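Local coordinates for protein putative leucoanthocyanidin reductase 1 (Vitis vinifera, PDB 3I6I) that probably reduces leucoanthocyanidins in flavonoid biosynthesis, using NADPH bound in a Rossmann-type domain of the short-chain dehydrogenase/reductase class, at residues Ala101-Met106 with Lys113-Ser118; Lys217-Arg222 with Thr296-Glu301. All blocks are in the same frame, centred on the assembly; numbering follows the deposited sequence. Where two conformers were deposited one is given.

Interaction 1 comes first along the chain and is complete before interaction 2 opens; their centres lie about 23 Å apart, with the nearest atoms about 6 Å from each other and no touch between them. Interaction 1 joins helix 99-109 to strand 114-116, the last strand of the first parallel sheet. In interaction 2, strand 217-220, which runs between 155-158 and 292-294, meets the short helix 295-298. Strand 155-158 pairs through backbone hydrogen bonds with Phe115 (at Thr155) and with Val219 (at Tyr156). It thus joins the Rossmann sheet that holds NADPH to strands 217-220 and 292-294; the first contact leads to the nicotinamide-side ribose, while the second lies farther from the cofactor.

Interaction 1 of 2, residues Ala101-Met106 with Lys113-Ser118; sequences ALVKAM and KRFLPS. With NDP (NADPH dihydro-nicotinamide-adenine-dinucleotide phosphate), chain B.
Leu102 opens the contact by setting CD2 near Phe115 CE2, 4.1 Å away, reaching the ring obliquely. One residue on, the branched Val103 comes from the same side of the ring plane but at the other flank: its CG2, anti to the carbonyl carbon, lies 3.9 Å from Phe115 CE1. A turn after Leu102, Met106 makes the closest approach. Its chain runs straight through chi2 and bends at chi3 (-61°), which lays CE almost exactly over the ring centre, 3.4 Å from the centroid and 9° off the normal. This is a CH-pi contact, and with SD held obliquely at 4.2 Å from the same centroid it makes a Met-aromatic pair. Methionine suits the place because its slender, flexible thioether can set its end methyl over a flat ring. Phenylalanine suits position 115 because one apolar face serves the Met106 methyl, Leu102 and Val103 together; the opposite face lies against Pro117 N. With Phe115 cut back to an alanine, the Met106 methyl would probably lose the ring face beneath it and a gap open between helix and strand. Further along, Ser118 OG accepts a hydrogen bond from ribose O3D of NADPH (2.9 Å) and also pairs with Val91 O. Helix and strand run antiparallel (177°), as expected in the beta-alpha-beta unit 86-89, 99-109, 114-116 of a Rossmann fold, whose last strand leads into the cofactor site.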
# COMPACT_ATOMS: atom_id res chain seq x y z
N ALA A 101 15.07 1.09 -13.12
CA ALA A 101 15.52 2.27 -13.90
C ALA A 101 15.26 3.58 -13.16
O ALA A 101 16.07 4.50 -13.22
CB ALA A 101 14.86 2.30 -15.29
N LEU A 102 14.13 3.68 -12.46
CA LEU A 102 13.84 4.86 -11.66
C LEU A 102 14.88 5.10 -10.56
O LEU A 102 15.28 6.25 -10.34
CB LEU A 102 12.45 4.78 -11.02
CG LEU A 102 11.96 5.96 -10.18
CD1 LEU A 102 11.98 7.29 -10.92
CD2 LEU A 102 10.54 5.64 -9.58
N VAL A 103 15.27 4.04 -9.87
CA VAL A 103 16.32 4.11 -8.84
C VAL A 103 17.64 4.55 -9.48
O VAL A 103 18.29 5.47 -8.98
CB VAL A 103 16.47 2.78 -8.05
CG1 VAL A 103 17.68 2.82 -7.08
CG2 VAL A 103 15.17 2.44 -7.28
N LYS A 104 18.04 3.95 -10.60
CA LYS A 104 19.28 4.38 -11.28
C LYS A 104 19.21 5.87 -11.67
O LYS A 104 20.21 6.61 -11.58
CB LYS A 104 19.55 3.48 -12.49
CG LYS A 104 19.88 2.03 -12.10
CD LYS A 104 20.63 1.28 -13.21
CE LYS A 104 22.12 1.70 -13.31
NZ LYS A 104 22.90 1.64 -11.99
N ALA A 105 18.03 6.33 -12.09
CA ALA A 105 17.81 7.72 -12.48
C ALA A 105 17.95 8.65 -11.29
O ALA A 105 18.64 9.70 -11.38
CB ALA A 105 16.46 7.90 -13.16
N MET A 106 17.35 8.27 -10.17
CA MET A 106 17.49 9.06 -8.95
C MET A 106 18.94 9.12 -8.47
O MET A 106 19.41 10.17 -8.02
CB MET A 106 16.60 8.52 -7.84
CG MET A 106 15.15 8.79 -8.09
SD MET A 106 14.01 8.22 -6.80
CE MET A 106 14.31 6.46 -6.80
N LYS A 113 15.58 13.87 -2.05
CA LYS A 113 15.57 13.94 -0.58
C LYS A 113 14.85 12.77 0.08
O LYS A 113 15.13 12.44 1.23
CB LYS A 113 14.95 15.26 -0.09
CG LYS A 113 15.49 16.55 -0.77
CD LYS A 113 16.95 16.68 -0.79
CE LYS A 113 17.36 18.06 -1.40
NZ LYS A 113 16.97 18.19 -2.86
N ARG A 114 13.89 12.16 -0.62
CA ARG A 114 13.23 10.97 -0.10
C ARG A 114 12.60 10.18 -1.24
O ARG A 114 11.94 10.76 -2.11
CB ARG A 114 12.18 11.30 0.94
CG ARG A 114 11.88 10.18 1.95
CD ARG A 114 13.01 9.94 2.95
NE ARG A 114 13.17 11.07 3.88
CZ ARG A 114 12.46 11.24 5.00
NH1 ARG A 114 11.54 10.36 5.38
NH2 ARG A 114 12.67 12.29 5.75
N PHE A 115 12.80 8.87 -1.22
CA PHE A 115 12.13 7.95 -2.13
C PHE A 115 11.27 7.00 -1.30
O PHE A 115 11.78 6.34 -0.35
CB PHE A 115 13.15 7.12 -2.91
CG PHE A 115 12.54 6.08 -3.85
CD1 PHE A 115 13.08 4.82 -3.90
CD2 PHE A 115 11.43 6.36 -4.68
CE1 PHE A 115 12.56 3.84 -4.77
CE2 PHE A 115 10.89 5.42 -5.52
CZ PHE A 115 11.46 4.16 -5.59
N LEU A 116 10.01 6.89 -1.69
CA LEU A 116 9.15 5.82 -1.16
C LEU A 116 8.84 4.80 -2.26
O LEU A 116 8.01 5.09 -3.15
CB LEU A 116 7.83 6.38 -0.60
CG LEU A 116 7.85 7.09 0.77
CD1 LEU A 116 8.81 8.32 0.78
CD2 LEU A 116 6.43 7.56 1.15
N PRO A 117 9.51 3.64 -2.25
CA PRO A 117 9.16 2.64 -3.28
C PRO A 117 7.79 2.05 -3.05
O PRO A 117 7.16 2.30 -2.01
CB PRO A 117 10.24 1.59 -3.17
CG PRO A 117 10.72 1.73 -1.72
CD PRO A 117 10.56 3.13 -1.33
N SER A 118 7.36 1.23 -4.01
CA SER A 118 6.03 0.66 -4.01
C SER A 118 5.96 -0.50 -3.05
O SER A 118 6.18 -1.66 -3.41
CB SER A 118 5.59 0.23 -5.40
OG SER A 118 4.21 -0.10 -5.37
PA NDP B . -2.44 -0.45 -9.55
O1A NDP B . -2.29 -1.52 -10.61
O2A NDP B . -3.95 -0.09 -9.03
O5B NDP B . -1.80 0.98 -9.95
C5B NDP B . -0.52 1.03 -10.50
C4B NDP B . -0.21 2.39 -11.00
O4B NDP B . 1.18 2.24 -11.48
C3B NDP B . -1.07 2.79 -12.23
O3B NDP B . -1.33 4.21 -12.26
C2B NDP B . -0.18 2.40 -13.41
O2B NDP B . -0.48 3.22 -14.54
C1B NDP B . 1.19 2.80 -12.85
N9A NDP B . 2.36 2.24 -13.53
C8A NDP B . 2.63 0.95 -13.65
N7A NDP B . 3.79 0.81 -14.30
C5A NDP B . 4.27 2.03 -14.57
C6A NDP B . 5.41 2.50 -15.22
N6A NDP B . 6.32 1.64 -15.70
N1A NDP B . 5.59 3.83 -15.34
C2A NDP B . 4.70 4.68 -14.84
N3A NDP B . 3.60 4.27 -14.20
C4A NDP B . 3.36 2.95 -14.07
O3 NDP B . -1.60 -0.91 -8.27
PN NDP B . -2.06 -1.06 -6.71
O1N NDP B . -2.63 0.13 -6.03
O2N NDP B . -2.89 -2.40 -6.70
O5D NDP B . -0.60 -1.51 -6.09
C5D NDP B . 0.33 -0.51 -5.66
C4D NDP B . 1.19 -1.08 -4.57
O4D NDP B . 0.28 -1.22 -3.45
C3D NDP B . 1.77 -2.45 -4.85
O3D NDP B . 3.04 -2.53 -4.21
C2D NDP B . 0.80 -3.36 -4.12
O2D NDP B . 1.53 -4.48 -3.66
C1D NDP B . 0.38 -2.53 -2.91
N1N NDP B . -1.03 -2.74 -2.43
C2N NDP B . -1.34 -2.84 -1.05
C3N NDP B . -2.49 -3.38 -0.65
C7N NDP B . -2.82 -3.45 0.85
O7N NDP B . -2.05 -2.97 1.69
N7N NDP B . -3.99 -3.97 1.17
C4N NDP B . -3.47 -3.91 -1.70
C5N NDP B . -3.27 -3.22 -3.05
C6N NDP B . -2.12 -2.62 -3.33
P2B NDP B . -1.17 2.49 -15.89
O1X NDP B . -2.55 2.05 -15.56
O2X NDP B . -1.02 3.61 -17.01
O3X NDP B . -0.23 1.28 -16.26

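Interaction 2 of 2, residues Lys217-Arg222 with Thr296-Glu301; sequences KSVHFR and TTLYPE
Val219 turns CG1 anti to its backbone N (chi1 -179°), while Leu298 carries CG anti to its carbonyl carbon (chi1 -71°), and these settings bring the two branched side chains together at a slant. Val219 CG1 meets Leu298 CD1 at 4.2 Å, a loose van der Waals contact between methyl groups. Each residue points toward the other segment and each also packs on Val293 of strand 292-294, so valine on the central strand and leucine on the short helix fill the same apolar layer. Beta-branched valine fits the extended strand; the longer leucine spans the gap from helix to sheet.

At the other end of the contact, Thr296 sets its methyl CG2 4.2 Å from Arg222 O. Its hydroxyl OG1 also receives a hydrogen bond from a water, 3.1 Å away. The same water donates a weak, long bond (3.5 Å) to Arg222 O, making a slack bridge between the segments. The guanidinium group of Arg222 leads away to Phe285, where it bonds the carbonyl oxygen and makes a cation-pi contact. With no direct hydrogen bond between the segments, the chemistry implies that their mutual contact rests mainly on van der Waals packing, with a water bridge that is weak on the Arg222 side, whereas the Glu294 carboxylate joins the two more firmly, OE1 bonding Thr296 OG1 and OE2 bonding Arg222 N.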
# COMPACT_ATOMS: atom_id res chain seq x y z
N LYS A 217 13.84 4.62 7.36
CA LYS A 217 13.04 3.78 8.26
C LYS A 217 11.93 3.04 7.57
O LYS A 217 11.42 3.49 6.55
CB LYS A 217 12.34 4.56 9.36
CG LYS A 217 13.19 5.46 10.18
CD LYS A 217 14.17 4.71 11.00
CE LYS A 217 14.85 5.64 12.04
NZ LYS A 217 16.19 6.03 11.55
N SER A 218 11.54 1.95 8.20
CA SER A 218 10.26 1.28 7.90
C SER A 218 9.18 1.87 8.80
O SER A 218 9.36 1.92 10.05
CB SER A 218 10.38 -0.22 8.13
OG SER A 218 11.29 -0.79 7.21
N VAL A 219 8.08 2.34 8.18
CA VAL A 219 6.95 2.93 8.89
C VAL A 219 5.79 1.93 8.93
O VAL A 219 5.20 1.57 7.88
CB VAL A 219 6.48 4.23 8.26
CG1 VAL A 219 5.33 4.79 9.06
CG2 VAL A 219 7.66 5.23 8.16
N HIS A 220 5.45 1.49 10.13
CA HIS A 220 4.45 0.43 10.34
C HIS A 220 3.14 1.07 10.77
O HIS A 220 3.13 1.95 11.63
CB HIS A 220 4.93 -0.59 11.35
CG HIS A 220 6.27 -1.19 11.00
ND1 HIS A 220 6.38 -2.25 10.12
CD2 HIS A 220 7.53 -0.83 11.33
CE1 HIS A 220 7.67 -2.54 9.96
NE2 HIS A 220 8.38 -1.72 10.71
N PHE A 221 2.02 0.63 10.17
CA PHE A 221 0.73 1.17 10.55
C PHE A 221 0.04 0.20 11.51
O PHE A 221 -0.52 -0.81 11.07
CB PHE A 221 -0.19 1.44 9.36
CG PHE A 221 0.18 2.63 8.49
CD1 PHE A 221 1.48 2.82 8.02
CD2 PHE A 221 -0.82 3.50 8.04
CE1 PHE A 221 1.79 3.92 7.23
CE2 PHE A 221 -0.52 4.59 7.19
CZ PHE A 221 0.80 4.78 6.79
N ARG A 222 0.03 0.52 12.79
CA ARG A 222 -0.59 -0.35 13.79
C ARG A 222 -1.63 0.37 14.64
O ARG A 222 -1.48 0.42 15.88
CB ARG A 222 0.45 -0.98 14.67
CG ARG A 222 1.46 -1.82 13.95
CD ARG A 222 2.25 -2.66 14.91
NE ARG A 222 2.98 -3.74 14.24
CZ ARG A 222 3.76 -4.63 14.86
NH1 ARG A 222 4.03 -4.52 16.16
NH2 ARG A 222 4.35 -5.61 14.18
N THR A 296 0.96 5.64 14.65
CA THR A 296 0.19 6.22 15.72
C THR A 296 1.04 6.87 16.82
O THR A 296 0.58 7.77 17.48
CB THR A 296 -0.85 5.28 16.36
OG1 THR A 296 -0.21 4.34 17.20
CG2 THR A 296 -1.64 4.58 15.32
N THR A 297 2.28 6.43 16.99
CA THR A 297 3.18 7.10 17.95
C THR A 297 3.93 8.27 17.31
O THR A 297 4.29 9.23 18.00
CB THR A 297 4.09 6.07 18.64
OG1 THR A 297 4.98 5.49 17.71
CG2 THR A 297 3.27 4.96 19.27
N LEU A 298 4.13 8.24 15.99
CA LEU A 298 4.66 9.40 15.25
C LEU A 298 3.71 10.58 15.31
O LEU A 298 4.16 11.71 15.40
CB LEU A 298 4.89 9.07 13.78
CG LEU A 298 6.07 8.13 13.48
CD1 LEU A 298 6.01 7.65 12.00
CD2 LEU A 298 7.44 8.83 13.80
N TYR A 299 2.40 10.30 15.20
CA TYR A 299 1.40 11.36 14.99
C TYR A 299 0.31 11.21 16.04
O TYR A 299 -0.79 10.75 15.77
CB TYR A 299 0.87 11.27 13.55
CG TYR A 299 2.00 11.33 12.55
CD1 TYR A 299 2.83 12.47 12.47
CD2 TYR A 299 2.25 10.29 11.70
CE1 TYR A 299 3.87 12.52 11.58
CE2 TYR A 299 3.29 10.32 10.81
CZ TYR A 299 4.11 11.43 10.75
OH TYR A 299 5.14 11.42 9.88
N PRO A 300 0.66 11.50 17.29
CA PRO A 300 -0.31 11.29 18.38
C PRO A 300 -1.52 12.23 18.29
O PRO A 300 -1.43 13.33 17.73
CB PRO A 300 0.50 11.62 19.65
CG PRO A 300 1.68 12.48 19.15
CD PRO A 300 1.98 11.94 17.78
N GLU A 301 -2.63 11.77 18.85
CA GLU A 301 -3.87 12.57 18.88
C GLU A 301 -4.37 12.93 17.46
O GLU A 301 -4.85 14.07 17.19
CB GLU A 301 -3.72 13.80 19.76
CG GLU A 301 -3.69 13.44 21.24
CD GLU A 301 -3.50 14.64 22.13
OE1 GLU A 301 -3.70 15.78 21.66
OE2 GLU A 301 -3.13 14.45 23.30
O HOH W 1 -2.71 2.82 18.10